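Local structure of L-cysteine S-thiosulfotransferase subunit SoxA (Paracoccus denitrificans, 2C1D) at residues D5-T11 and R47-D53; S37-R42 and E258-H264; K135-S139 and G214-A218; Q199-N203 and E245-R251. The protein forms, with SoxX, a periplasmic heme enzyme of sulfur oxidation that joins thiosulfate to a cysteine of the carrier subunit SoxY through a heterodisulfide bond. All coordinates share one frame. Residue numbers count along the deposited sequence, not the author numbering.

Contact 1 (D5-T11 and R47-D53)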
# COMPACT_ATOMS: atom_id res chain seq x y z
N ASP A 5 15.39 12.18 -11.65
CA ASP A 5 16.61 11.36 -11.48
C ASP A 5 16.60 10.18 -12.46
O ASP A 5 15.59 9.91 -13.11
CB ASP A 5 16.74 10.87 -10.02
CG ASP A 5 18.18 10.59 -9.59
OD1 ASP A 5 19.10 10.45 -10.43
OD2 ASP A 5 18.49 10.47 -8.39
N GLY A 6 17.74 9.52 -12.62
CA GLY A 6 17.83 8.32 -13.44
C GLY A 6 18.55 7.21 -12.70
O GLY A 6 19.44 7.48 -11.89
N LEU A 7 18.17 5.97 -12.98
CA LEU A 7 18.71 4.81 -12.29
C LEU A 7 19.44 3.86 -13.25
O LEU A 7 18.83 3.26 -14.14
CB LEU A 7 17.60 4.06 -11.51
CG LEU A 7 17.99 2.76 -10.81
CD1 LEU A 7 19.23 2.92 -9.92
CD2 LEU A 7 16.81 2.23 -9.98
N VAL A 8 20.74 3.72 -13.03
CA VAL A 8 21.60 2.81 -13.76
C VAL A 8 22.38 2.10 -12.66
O VAL A 8 23.11 2.73 -11.91
CB VAL A 8 22.55 3.56 -14.71
CG1 VAL A 8 23.41 2.60 -15.49
CG2 VAL A 8 21.75 4.43 -15.69
N ILE A 9 22.18 0.81 -12.54
CA ILE A 9 22.76 0.05 -11.46
C ILE A 9 24.15 -0.40 -11.87
O ILE A 9 24.32 -0.96 -12.95
CB ILE A 9 21.86 -1.16 -11.10
CG1 ILE A 9 20.42 -0.70 -10.78
CG2 ILE A 9 22.46 -1.91 -9.92
CD1 ILE A 9 19.44 -1.82 -10.46
N GLU A 10 25.15 -0.14 -11.03
CA GLU A 10 26.46 -0.78 -11.20
C GLU A 10 26.41 -2.22 -10.73
O GLU A 10 26.03 -2.49 -9.62
CB GLU A 10 27.55 -0.06 -10.39
CG GLU A 10 27.80 1.37 -10.81
CD GLU A 10 29.06 1.96 -10.22
OE1 GLU A 10 29.39 3.07 -10.64
OE2 GLU A 10 29.72 1.32 -9.34
N THR A 11 26.83 -3.14 -11.60
CA THR A 11 26.84 -4.56 -11.27
C THR A 11 28.16 -5.23 -11.64
O THR A 11 29.07 -4.61 -12.20
CB THR A 11 25.69 -5.29 -12.01
OG1 THR A 11 26.12 -5.64 -13.34
CG2 THR A 11 24.48 -4.39 -12.20
N ARG A 47 17.57 6.16 -2.46
CA ARG A 47 17.72 5.94 -3.90
C ARG A 47 19.12 5.39 -4.19
O ARG A 47 19.28 4.49 -5.01
CB ARG A 47 17.47 7.23 -4.70
CG ARG A 47 16.01 7.66 -4.74
CD ARG A 47 15.62 8.57 -5.89
NE ARG A 47 16.58 9.65 -6.12
CZ ARG A 47 16.63 10.80 -5.43
NH1 ARG A 47 15.80 11.04 -4.41
NH2 ARG A 47 17.53 11.73 -5.75
N ASP A 48 20.11 5.92 -3.48
CA ASP A 48 21.51 5.51 -3.69
C ASP A 48 21.73 4.04 -3.35
O ASP A 48 22.56 3.38 -3.96
CB ASP A 48 22.48 6.42 -2.90
CG ASP A 48 22.74 7.76 -3.60
OD1 ASP A 48 23.54 8.61 -3.10
OD2 ASP A 48 22.21 8.09 -4.68
N LEU A 49 20.96 3.51 -2.39
CA LEU A 49 21.09 2.10 -2.03
C LEU A 49 20.75 1.12 -3.15
O LEU A 49 21.16 -0.02 -3.12
CB LEU A 49 20.23 1.77 -0.83
CG LEU A 49 20.65 2.53 0.42
CD1 LEU A 49 19.68 2.21 1.50
CD2 LEU A 49 22.08 2.15 0.82
N GLU A 50 20.00 1.57 -4.14
CA GLU A 50 19.63 0.68 -5.25
C GLU A 50 20.57 0.84 -6.45
O GLU A 50 20.52 0.03 -7.39
CB GLU A 50 18.18 0.94 -5.66
CG GLU A 50 17.61 -0.12 -6.57
CD GLU A 50 16.09 -0.07 -6.69
OE1 GLU A 50 15.59 -0.56 -7.73
OE2 GLU A 50 15.40 0.42 -5.77
N ARG A 51 21.41 1.90 -6.42
CA ARG A 51 22.26 2.27 -7.56
C ARG A 51 23.42 1.35 -7.83
O ARG A 51 23.99 1.41 -8.92
CB ARG A 51 22.90 3.65 -7.39
CG ARG A 51 21.94 4.75 -7.35
CD ARG A 51 22.57 6.14 -7.24
NE ARG A 51 21.89 6.86 -8.28
CZ ARG A 51 21.00 7.79 -8.14
NH1 ARG A 51 20.70 8.34 -6.99
NH2 ARG A 51 20.45 8.23 -9.25
N ASP A 52 23.81 0.55 -6.85
CA ASP A 52 24.77 -0.49 -7.12
C ASP A 52 24.68 -1.68 -6.19
O ASP A 52 24.39 -1.56 -5.00
CB ASP A 52 26.18 0.07 -7.12
CG ASP A 52 26.61 0.47 -5.79
OD1 ASP A 52 26.14 1.53 -5.33
OD2 ASP A 52 27.36 -0.26 -5.11
N ASP A 53 24.97 -2.84 -6.76
CA ASP A 53 24.78 -4.10 -6.08
C ASP A 53 25.62 -4.24 -4.83
O ASP A 53 25.20 -4.92 -3.91
CB ASP A 53 25.09 -5.24 -7.03
CG ASP A 53 24.04 -5.38 -8.13
OD1 ASP A 53 22.98 -4.72 -8.06
OD2 ASP A 53 24.21 -6.12 -9.12
O HOH W 1 21.99 5.79 -11.25
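Arg51 loses more area here than any other residue of the two segments. Its CA-to-CB bond leads away from 5-11, yet the side chain, with chi3 between wells at 131°, brings NH2 to Asp5 OD1 at 2.9 Å, with a weak bond from NH2 to Gly6 O, also 2.9 Å. Asp5, t at chi1, sets its carboxylate between two arginines: OD2 takes bonds from Arg47 NE and NH2, each 3.1 Å, while Asp48 OD2 holds Arg51 NH1 at 2.8 Å, completing a four-residue salt-bridge network. Arg47 NH1 bonds Arg42 O. A water joins Gly6 O, Val8 N and Arg51 NE. Farther along, the backbones meet in a single beta bridge, Glu10 with Asp52, its bonds being Glu10 N to Arg51 O, 2.9 Å, and Asp53 N to Glu10 O, 3.1 Å; it follows edge strand 7-9 of an antiparallel sheet and the type I turn from Asp48 to Arg51. Ile9, m,t, rests CG1 3.5 Å from Glu50 O and CG2 3.4 Å from Asp53 OD1. Asp53 also pairs with Arg146, and Glu50 with Arg263. The carboxylate of Asp52, p at chi1, leads away from 5-11 to a zinc ion that Asp55 also binds.

Contact 2 (S37-R42 and E258-H264). With HEC (heme c), chain J.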
# COMPACT_ATOMS: atom_id res chain seq x y z
N SER A 37 8.34 4.31 -11.04
CA SER A 37 8.77 3.46 -9.95
C SER A 37 8.68 4.24 -8.65
O SER A 37 8.87 5.46 -8.64
CB SER A 37 10.22 3.06 -10.16
OG SER A 37 10.80 2.53 -9.00
N GLY A 38 8.41 3.52 -7.57
CA GLY A 38 8.52 4.03 -6.21
C GLY A 38 9.87 4.60 -5.82
O GLY A 38 9.95 5.41 -4.90
N TRP A 39 10.93 4.19 -6.52
CA TRP A 39 12.26 4.76 -6.36
C TRP A 39 12.26 6.29 -6.48
O TRP A 39 12.97 6.98 -5.72
CB TRP A 39 13.18 4.15 -7.41
CG TRP A 39 14.62 4.51 -7.34
CD1 TRP A 39 15.59 3.93 -6.56
CD2 TRP A 39 15.28 5.49 -8.14
NE1 TRP A 39 16.81 4.50 -6.83
CE2 TRP A 39 16.66 5.45 -7.80
CE3 TRP A 39 14.87 6.38 -9.12
CZ2 TRP A 39 17.61 6.31 -8.39
CZ3 TRP A 39 15.83 7.23 -9.73
CH2 TRP A 39 17.18 7.17 -9.35
N HIS A 40 11.47 6.81 -7.40
CA HIS A 40 11.38 8.25 -7.63
C HIS A 40 10.85 9.04 -6.45
O HIS A 40 11.08 10.24 -6.38
CB HIS A 40 10.52 8.56 -8.88
CG HIS A 40 11.29 8.56 -10.15
ND1 HIS A 40 12.11 9.60 -10.53
CD2 HIS A 40 11.42 7.61 -11.11
CE1 HIS A 40 12.70 9.31 -11.67
NE2 HIS A 40 12.31 8.10 -12.04
N PHE A 41 10.14 8.40 -5.54
CA PHE A 41 9.54 9.08 -4.38
C PHE A 41 10.37 8.91 -3.11
O PHE A 41 9.96 9.34 -2.03
CB PHE A 41 8.13 8.53 -4.17
CG PHE A 41 7.24 8.71 -5.35
CD1 PHE A 41 7.23 7.79 -6.37
CD2 PHE A 41 6.39 9.81 -5.44
CE1 PHE A 41 6.43 7.97 -7.47
CE2 PHE A 41 5.57 9.97 -6.54
CZ PHE A 41 5.59 9.07 -7.55
N ARG A 42 11.54 8.29 -3.22
CA ARG A 42 12.38 8.10 -2.05
C ARG A 42 13.41 9.23 -1.94
O ARG A 42 13.69 9.90 -2.92
CB ARG A 42 13.06 6.73 -2.13
CG ARG A 42 12.11 5.59 -2.46
CD ARG A 42 11.30 5.09 -1.28
NE ARG A 42 10.32 6.03 -0.73
CZ ARG A 42 9.04 6.11 -1.08
NH1 ARG A 42 8.55 5.35 -2.04
NH2 ARG A 42 8.23 6.96 -0.45
N GLU A 258 13.04 -4.11 -11.49
CA GLU A 258 14.21 -3.60 -10.75
C GLU A 258 15.12 -4.72 -10.24
O GLU A 258 16.30 -4.48 -9.99
CB GLU A 258 13.76 -2.65 -9.63
CG GLU A 258 13.10 -1.40 -10.23
CD GLU A 258 12.61 -0.36 -9.25
OE1 GLU A 258 13.11 -0.25 -8.11
OE2 GLU A 258 11.72 0.42 -9.65
N GLY A 259 14.58 -5.94 -10.15
CA GLY A 259 15.27 -7.08 -9.56
C GLY A 259 14.92 -7.17 -8.11
O GLY A 259 13.95 -7.81 -7.74
N VAL A 260 15.71 -6.52 -7.26
CA VAL A 260 15.37 -6.35 -5.86
C VAL A 260 15.58 -4.89 -5.48
O VAL A 260 16.69 -4.36 -5.58
CB VAL A 260 16.20 -7.27 -4.88
CG1 VAL A 260 15.67 -8.69 -4.88
CG2 VAL A 260 17.71 -7.22 -5.18
N SER A 261 14.49 -4.23 -5.10
CA SER A 261 14.51 -2.79 -4.89
C SER A 261 14.78 -2.48 -3.43
O SER A 261 14.76 -3.37 -2.59
CB SER A 261 13.20 -2.16 -5.35
OG SER A 261 12.17 -2.38 -4.44
N VAL A 262 15.08 -1.21 -3.15
CA VAL A 262 15.21 -0.74 -1.76
C VAL A 262 14.23 0.40 -1.52
O VAL A 262 14.15 1.35 -2.31
CB VAL A 262 16.64 -0.23 -1.44
CG1 VAL A 262 16.77 0.16 0.01
CG2 VAL A 262 17.67 -1.33 -1.79
N ARG A 263 13.47 0.27 -0.44
CA ARG A 263 12.45 1.26 -0.05
C ARG A 263 12.54 1.46 1.47
O ARG A 263 13.28 0.72 2.14
CB ARG A 263 11.05 0.73 -0.45
CG ARG A 263 10.89 0.47 -1.94
CD ARG A 263 10.70 1.72 -2.77
NE ARG A 263 10.47 1.41 -4.17
CZ ARG A 263 11.42 1.22 -5.07
NH1 ARG A 263 11.08 0.90 -6.31
NH2 ARG A 263 12.71 1.34 -4.75
N HIS A 264 11.81 2.44 2.03
CA HIS A 264 11.69 2.58 3.51
C HIS A 264 10.92 1.39 4.06
O HIS A 264 9.98 0.87 3.47
CB HIS A 264 11.00 3.92 3.92
CG HIS A 264 10.50 3.97 5.35
ND1 HIS A 264 10.62 5.09 6.15
CD2 HIS A 264 9.79 3.07 6.09
CE1 HIS A 264 10.06 4.87 7.32
NE2 HIS A 264 9.55 3.65 7.32
OXT HIS A 264 11.19 0.86 5.13
FE HEC J . -0.09 1.39 -0.31
CHA HEC J . 3.32 1.61 -0.24
CHB HEC J . 0.20 -1.09 -2.71
CHC HEC J . -3.45 1.02 -0.31
CHD HEC J . -0.39 4.15 1.66
NA HEC J . 1.49 0.44 -1.30
C1A HEC J . 2.82 0.69 -1.11
C2A HEC J . 3.58 -0.15 -1.99
C3A HEC J . 2.69 -0.91 -2.68
C4A HEC J . 1.37 -0.54 -2.25
CMA HEC J . 2.98 -1.98 -3.72
CAA HEC J . 5.12 -0.18 -2.13
CBA HEC J . 5.53 0.63 -3.36
CGA HEC J . 7.04 0.58 -3.59
O1A HEC J . 7.50 1.20 -4.57
O2A HEC J . 7.78 -0.08 -2.79
NB HEC J . -1.35 0.22 -1.29
C1B HEC J . -1.05 -0.78 -2.21
C2B HEC J . -2.25 -1.50 -2.51
C3B HEC J . -3.26 -0.91 -1.87
C4B HEC J . -2.71 0.15 -1.07
CMB HEC J . -2.34 -2.65 -3.51
CAB HEC J . -4.74 -1.34 -1.91
CBB HEC J . -4.89 -2.63 -1.45
NC HEC J . -1.65 2.42 0.53
C1C HEC J . -2.97 2.11 0.38
C2C HEC J . -3.77 3.04 1.15
C3C HEC J . -2.92 3.93 1.70
C4C HEC J . -1.57 3.53 1.29
CMC HEC J . -5.31 2.94 1.21
CAC HEC J . -3.13 5.19 2.61
CBC HEC J . -4.00 5.25 3.63
ND HEC J . 1.21 2.64 0.56
C1D HEC J . 0.87 3.73 1.36
C2D HEC J . 2.07 4.38 1.84
C3D HEC J . 3.21 3.58 1.26
C4D HEC J . 2.59 2.53 0.48
CMD HEC J . 2.19 5.62 2.75
CAD HEC J . 4.73 3.86 1.41
CBD HEC J . 5.09 5.01 0.46
CGD HEC J . 5.04 4.62 -1.01
O1D HEC J . 4.01 4.78 -1.69
O2D HEC J . 6.04 4.12 -1.54
O HOH W 2 8.46 0.60 -7.86
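Residues 38-41 form a 3-10 segment, with a backbone bond from His40 N to Ser37 O, 3.2 Å; an ST turn opens it, Ser37 OG accepting from Trp39 N at 3.0 Å. In the other segment, Glu258 to Val260 lead into strand 261-263. The backbones stay apart, 7.1 Å between Arg42 CA and Arg263 CA and 8.9 Å between Ser37 CA and Glu258 CA, so every contact involves at least one side chain. Ser37 OG gives a very short hydrogen bond, 2.4 Å, to Glu258 OE2, whose other oxygen, OE1, holds Arg263 NH1 in a 2.9 Å salt bridge. One face of the Arg263 guanidinium lies against the backbone at Gly38 and Trp39, with Gly38 C 3.6 Å from Arg263 NE. A side chain at Gly38 would clash with Arg263 and the heme. Arg263 NE binds heme propionate O1A at 3.0 Å, and a water links Arg263 NH1 with Gly38 N. Arg42, its CD 3.7 Å from Arg263 CD, gives a weak bond from NH1 to O2D of the second propionate, 2.8 Å, and also bonds His196 O. Two arginines thus meet the two propionates of the heme c ligated by His184. Strand 261-263 edges a mixed sheet beside 207-209, Arg263 pairs with Glu50 beyond helix 44-48, and Ser37, just after strand 35-36, bonds Thr20 of strand 16-22.

Contact 3 (K135-S139 and G214-A218)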
# COMPACT_ATOMS: atom_id res chain seq x y z
N LYS A 135 11.02 -15.86 0.15
CA LYS A 135 11.45 -14.50 -0.18
C LYS A 135 12.83 -14.49 -0.85
O LYS A 135 13.06 -13.79 -1.83
CB LYS A 135 11.42 -13.60 1.06
CG LYS A 135 10.03 -13.53 1.67
CD LYS A 135 9.88 -12.46 2.76
CE LYS A 135 10.88 -12.60 3.91
NZ LYS A 135 10.45 -11.68 5.05
N ASP A 136 13.75 -15.32 -0.35
CA ASP A 136 15.06 -15.42 -0.98
C ASP A 136 14.94 -15.99 -2.40
O ASP A 136 15.64 -15.54 -3.31
CB ASP A 136 16.03 -16.32 -0.22
CG ASP A 136 16.29 -15.89 1.22
OD1 ASP A 136 16.01 -14.73 1.65
OD2 ASP A 136 16.74 -16.73 2.03
N MET A 137 14.11 -17.02 -2.57
CA MET A 137 13.99 -17.64 -3.88
C MET A 137 13.36 -16.67 -4.89
O MET A 137 13.84 -16.55 -6.01
CB MET A 137 13.19 -18.94 -3.83
CG MET A 137 13.41 -19.82 -5.07
SD MET A 137 15.13 -20.27 -5.35
CE MET A 137 15.35 -21.43 -3.96
N LEU A 138 12.31 -15.95 -4.47
CA LEU A 138 11.71 -14.93 -5.35
C LEU A 138 12.70 -13.84 -5.70
O LEU A 138 12.67 -13.32 -6.80
CB LEU A 138 10.51 -14.26 -4.71
CG LEU A 138 9.26 -15.05 -4.35
CD1 LEU A 138 8.02 -14.19 -4.40
CD2 LEU A 138 9.08 -16.29 -5.17
N SER A 139 13.55 -13.50 -4.75
CA SER A 139 14.60 -12.49 -4.97
C SER A 139 15.53 -12.93 -6.08
O SER A 139 15.77 -12.19 -7.04
CB SER A 139 15.37 -12.23 -3.65
OG SER A 139 14.52 -11.59 -2.70
N GLY A 214 14.75 -6.32 6.08
CA GLY A 214 14.53 -7.61 5.41
C GLY A 214 13.70 -7.50 4.15
O GLY A 214 13.17 -6.44 3.84
N MET A 215 13.55 -8.62 3.45
CA MET A 215 12.79 -8.63 2.20
C MET A 215 11.28 -8.73 2.48
O MET A 215 10.84 -9.27 3.49
CB MET A 215 13.23 -9.80 1.31
CG MET A 215 14.71 -9.85 0.96
SD MET A 215 15.30 -8.38 0.17
CE MET A 215 14.19 -8.23 -1.37
N VAL A 216 10.51 -8.19 1.55
CA VAL A 216 9.07 -8.20 1.60
C VAL A 216 8.56 -8.54 0.19
O VAL A 216 9.10 -8.04 -0.81
CB VAL A 216 8.52 -6.81 2.04
CG1 VAL A 216 7.02 -6.78 1.97
CG2 VAL A 216 8.93 -6.50 3.47
N THR A 217 7.52 -9.37 0.12
CA THR A 217 6.86 -9.69 -1.16
C THR A 217 5.67 -8.79 -1.38
O THR A 217 5.13 -8.18 -0.43
CB THR A 217 6.38 -11.15 -1.17
OG1 THR A 217 5.45 -11.35 -0.08
CG2 THR A 217 7.54 -12.15 -0.89
N ALA A 218 5.21 -8.71 -2.63
CA ALA A 218 4.02 -7.93 -2.91
C ALA A 218 2.81 -8.47 -2.14
O ALA A 218 1.98 -7.69 -1.72
CB ALA A 218 3.73 -7.90 -4.40
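This is a buried helix-on-strand contact between the two cytochrome c domains of SoxA: helix 132-143 belongs to the first, and strand 214-216, at the edge of a mixed sheet, to the second. The axes of the two short segments cross at 75° and come within 8.9 Å. Lys135 and Met215 face each other, CB to CB 4.2 Å, and the lysine side chain reaches across to the strand, where NZ donates to Met215 O at 2.9 Å. The methionine, m at all three chi angles, brings CE to 3.6 Å from Ser139 OG, a hydroxyl that bonds back to Lys135 O at 2.8 Å. Thr217 CG2 lies 3.8 Å from Lys135 CG and 4.1 Å from Leu138 CD1, while its OG1 caps helix 218-223 through His220 N. Met137, out of reach of the strand, touches the heme c of the first domain. The join therefore combines van der Waals packing of Met215, Thr217, Leu138 and the aliphatic part of Lys135 with one hydrogen bond, from the lysine ammonium to a backbone carbonyl.

Contact 4 (Q199-N203 and E245-R251). With HEC (heme c), chain J.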
# COMPACT_ATOMS: atom_id res chain seq x y z
N GLN A 199 3.01 5.65 -6.64
CA GLN A 199 1.88 5.08 -7.34
C GLN A 199 1.61 3.64 -6.90
O GLN A 199 0.79 2.97 -7.51
CB GLN A 199 2.06 5.14 -8.85
CG GLN A 199 2.02 6.53 -9.40
CD GLN A 199 2.44 6.60 -10.85
OE1 GLN A 199 2.97 5.62 -11.39
NE2 GLN A 199 2.17 7.75 -11.52
N GLY A 200 2.30 3.20 -5.86
CA GLY A 200 2.12 1.86 -5.31
C GLY A 200 2.36 0.79 -6.35
O GLY A 200 1.55 -0.13 -6.48
N GLN A 201 3.46 0.93 -7.08
CA GLN A 201 3.84 -0.04 -8.09
C GLN A 201 4.61 -1.20 -7.45
O GLN A 201 5.22 -1.03 -6.39
CB GLN A 201 4.68 0.63 -9.19
CG GLN A 201 4.06 1.91 -9.86
CD GLN A 201 3.05 1.61 -10.96
OE1 GLN A 201 2.59 0.48 -11.06
NE2 GLN A 201 2.70 2.63 -11.78
N ILE A 202 4.57 -2.35 -8.11
CA ILE A 202 5.27 -3.56 -7.65
C ILE A 202 6.34 -4.04 -8.62
O ILE A 202 6.86 -5.13 -8.47
CB ILE A 202 4.28 -4.73 -7.30
CG1 ILE A 202 3.50 -5.23 -8.51
CG2 ILE A 202 3.31 -4.31 -6.22
CD1 ILE A 202 2.70 -6.49 -8.20
N ASN A 203 6.73 -3.19 -9.58
CA ASN A 203 7.83 -3.55 -10.49
C ASN A 203 9.17 -3.74 -9.78
O ASN A 203 10.09 -4.32 -10.36
CB ASN A 203 8.00 -2.51 -11.60
CG ASN A 203 8.61 -1.23 -11.09
OD1 ASN A 203 9.73 -0.81 -11.51
ND2 ASN A 203 7.90 -0.57 -10.21
N GLU A 245 -2.43 -8.90 -7.42
CA GLU A 245 -1.04 -8.84 -7.88
C GLU A 245 -0.95 -8.76 -9.41
O GLU A 245 -0.09 -8.06 -9.96
CB GLU A 245 -0.18 -10.03 -7.35
CG GLU A 245 1.29 -9.87 -7.71
CD GLU A 245 2.24 -10.86 -7.04
OE1 GLU A 245 3.24 -11.26 -7.69
OE2 GLU A 245 2.02 -11.22 -5.88
N LEU A 246 -1.85 -9.46 -10.10
CA LEU A 246 -1.94 -9.39 -11.57
C LEU A 246 -2.32 -7.99 -12.02
O LEU A 246 -1.69 -7.42 -12.92
CB LEU A 246 -2.98 -10.39 -12.10
CG LEU A 246 -3.37 -10.36 -13.59
CD1 LEU A 246 -2.19 -10.76 -14.51
CD2 LEU A 246 -4.57 -11.25 -13.84
N TYR A 247 -3.34 -7.44 -11.38
CA TYR A 247 -3.82 -6.13 -11.74
C TYR A 247 -2.76 -5.04 -11.45
O TYR A 247 -2.48 -4.21 -12.30
CB TYR A 247 -5.15 -5.83 -11.05
CG TYR A 247 -5.60 -4.46 -11.40
CD1 TYR A 247 -6.12 -4.18 -12.66
CD2 TYR A 247 -5.47 -3.42 -10.49
CE1 TYR A 247 -6.52 -2.89 -13.00
CE2 TYR A 247 -5.84 -2.13 -10.83
CZ TYR A 247 -6.37 -1.88 -12.09
OH TYR A 247 -6.72 -0.59 -12.42
N VAL A 248 -2.17 -5.07 -10.26
CA VAL A 248 -1.23 -4.03 -9.84
C VAL A 248 0.06 -4.14 -10.66
O VAL A 248 0.59 -3.14 -11.10
CB VAL A 248 -0.94 -4.07 -8.32
CG1 VAL A 248 0.09 -3.01 -7.89
CG2 VAL A 248 -2.22 -3.82 -7.54
N ALA A 249 0.53 -5.36 -10.91
CA ALA A 249 1.67 -5.55 -11.80
C ALA A 249 1.50 -4.83 -13.15
O ALA A 249 2.43 -4.20 -13.65
CB ALA A 249 1.92 -7.04 -12.04
N SER A 250 0.32 -4.96 -13.74
CA SER A 250 0.02 -4.42 -15.06
C SER A 250 -0.03 -2.91 -15.04
O SER A 250 0.21 -2.29 -16.07
CB SER A 250 -1.28 -5.01 -15.62
OG SER A 250 -2.43 -4.46 -15.01
N ARG A 251 -0.32 -2.29 -13.88
CA ARG A 251 -0.26 -0.83 -13.78
C ARG A 251 1.15 -0.28 -14.00
O ARG A 251 1.31 0.90 -14.31
CB ARG A 251 -0.81 -0.33 -12.44
CG ARG A 251 -2.31 -0.58 -12.24
CD ARG A 251 -2.76 -0.30 -10.81
NE ARG A 251 -2.77 1.12 -10.53
CZ ARG A 251 -3.78 1.94 -10.84
NH1 ARG A 251 -4.90 1.47 -11.39
NH2 ARG A 251 -3.69 3.22 -10.53
FE HEC J . -0.09 1.39 -0.31
CHA HEC J . 3.32 1.61 -0.24
CHB HEC J . 0.20 -1.09 -2.71
CHC HEC J . -3.45 1.02 -0.31
CHD HEC J . -0.39 4.15 1.66
NA HEC J . 1.49 0.44 -1.30
C1A HEC J . 2.82 0.69 -1.11
C2A HEC J . 3.58 -0.15 -1.99
C3A HEC J . 2.69 -0.91 -2.68
C4A HEC J . 1.37 -0.54 -2.25
CMA HEC J . 2.98 -1.98 -3.72
CAA HEC J . 5.12 -0.18 -2.13
CBA HEC J . 5.53 0.63 -3.36
CGA HEC J . 7.04 0.58 -3.59
O1A HEC J . 7.50 1.20 -4.57
O2A HEC J . 7.78 -0.08 -2.79
NB HEC J . -1.35 0.22 -1.29
C1B HEC J . -1.05 -0.78 -2.21
C2B HEC J . -2.25 -1.50 -2.51
C3B HEC J . -3.26 -0.91 -1.87
C4B HEC J . -2.71 0.15 -1.07
CMB HEC J . -2.34 -2.65 -3.51
CAB HEC J . -4.74 -1.34 -1.91
CBB HEC J . -4.89 -2.63 -1.45
NC HEC J . -1.65 2.42 0.53
C1C HEC J . -2.97 2.11 0.38
C2C HEC J . -3.77 3.04 1.15
C3C HEC J . -2.92 3.93 1.70
C4C HEC J . -1.57 3.53 1.29
CMC HEC J . -5.31 2.94 1.21
CAC HEC J . -3.13 5.19 2.61
CBC HEC J . -4.00 5.25 3.63
ND HEC J . 1.21 2.64 0.56
C1D HEC J . 0.87 3.73 1.36
C2D HEC J . 2.07 4.38 1.84
C3D HEC J . 3.21 3.58 1.26
C4D HEC J . 2.59 2.53 0.48
CMD HEC J . 2.19 5.62 2.75
CAD HEC J . 4.73 3.86 1.41
CBD HEC J . 5.09 5.01 0.46
CGD HEC J . 5.04 4.62 -1.01
O1D HEC J . 4.01 4.78 -1.69
O2D HEC J . 6.04 4.12 -1.54
O HOH W 3 -1.79 3.93 -8.57
O HOH W 4 -0.15 1.40 -9.46
O HOH W 5 3.07 -2.14 -10.72
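Ile202 loses the most area in this contact, followed by Val248 of helix 239-251 and by Gln201. The isoleucine points at the helix and lays CD1 along it, 3.7 Å from Glu245 O and 4.0 Å from Ala249 CB, while its CG2 meets Val248 CG1 at 3.9 Å. That same CG2 sits 3.4 Å from heme methyl CMA, so Ile202 fills the space between helix and heme c. Val248 CG1 also approaches Gly200 O, 3.5 Å. Gln201, m,m, folds back over the loop: NE2 bonds Gln199 OE1 at 3.0 Å and, weakly, Arg251 O at 3.4 Å. One water connects Gln201 OE1, Ile202 N and Val248 O; two more link Gln199 O to Arg251, whose guanidinium also pairs with Glu185. Gly200 has positive phi, and a CB there would be crowded by heme C4A. The loop 199-203, between strands 195-196 and 207-209, thus lies between heme and helix, with helix 218-223 against Ile202, strand 35-36 against Gln199 and Gln201, and helix 159-170 packing on helix 239-251 through Tyr247.

How the contacts relate
Contacts 2 and 4 share one heme c, whose iron is bound by His184 and the active-site Cys225: contact 2 meets its propionates, contact 4 its methyl CMA and propionate carbon CBA. Glu258 N lies 3.2 Å from Asn203 O. Contact 1 adjoins contact 2, Arg47 NH1 lying 2.8 Å from Arg42 O and the like-charged Glu50 OE1 and Glu258 OE1 only 2.5 Å apart, and reaches a zinc ion; its centre is about 21 Å from that of contact 4. Contact 3, toward the other heme, touches contact 2 through Val260 CG1 and Met215 CE, 3.8 Å, and contact 4 through Ala218 CB and Ile202 CG2, 4.1 Å. Contacts 3 and 4 nest inside the loop closed by contact 2.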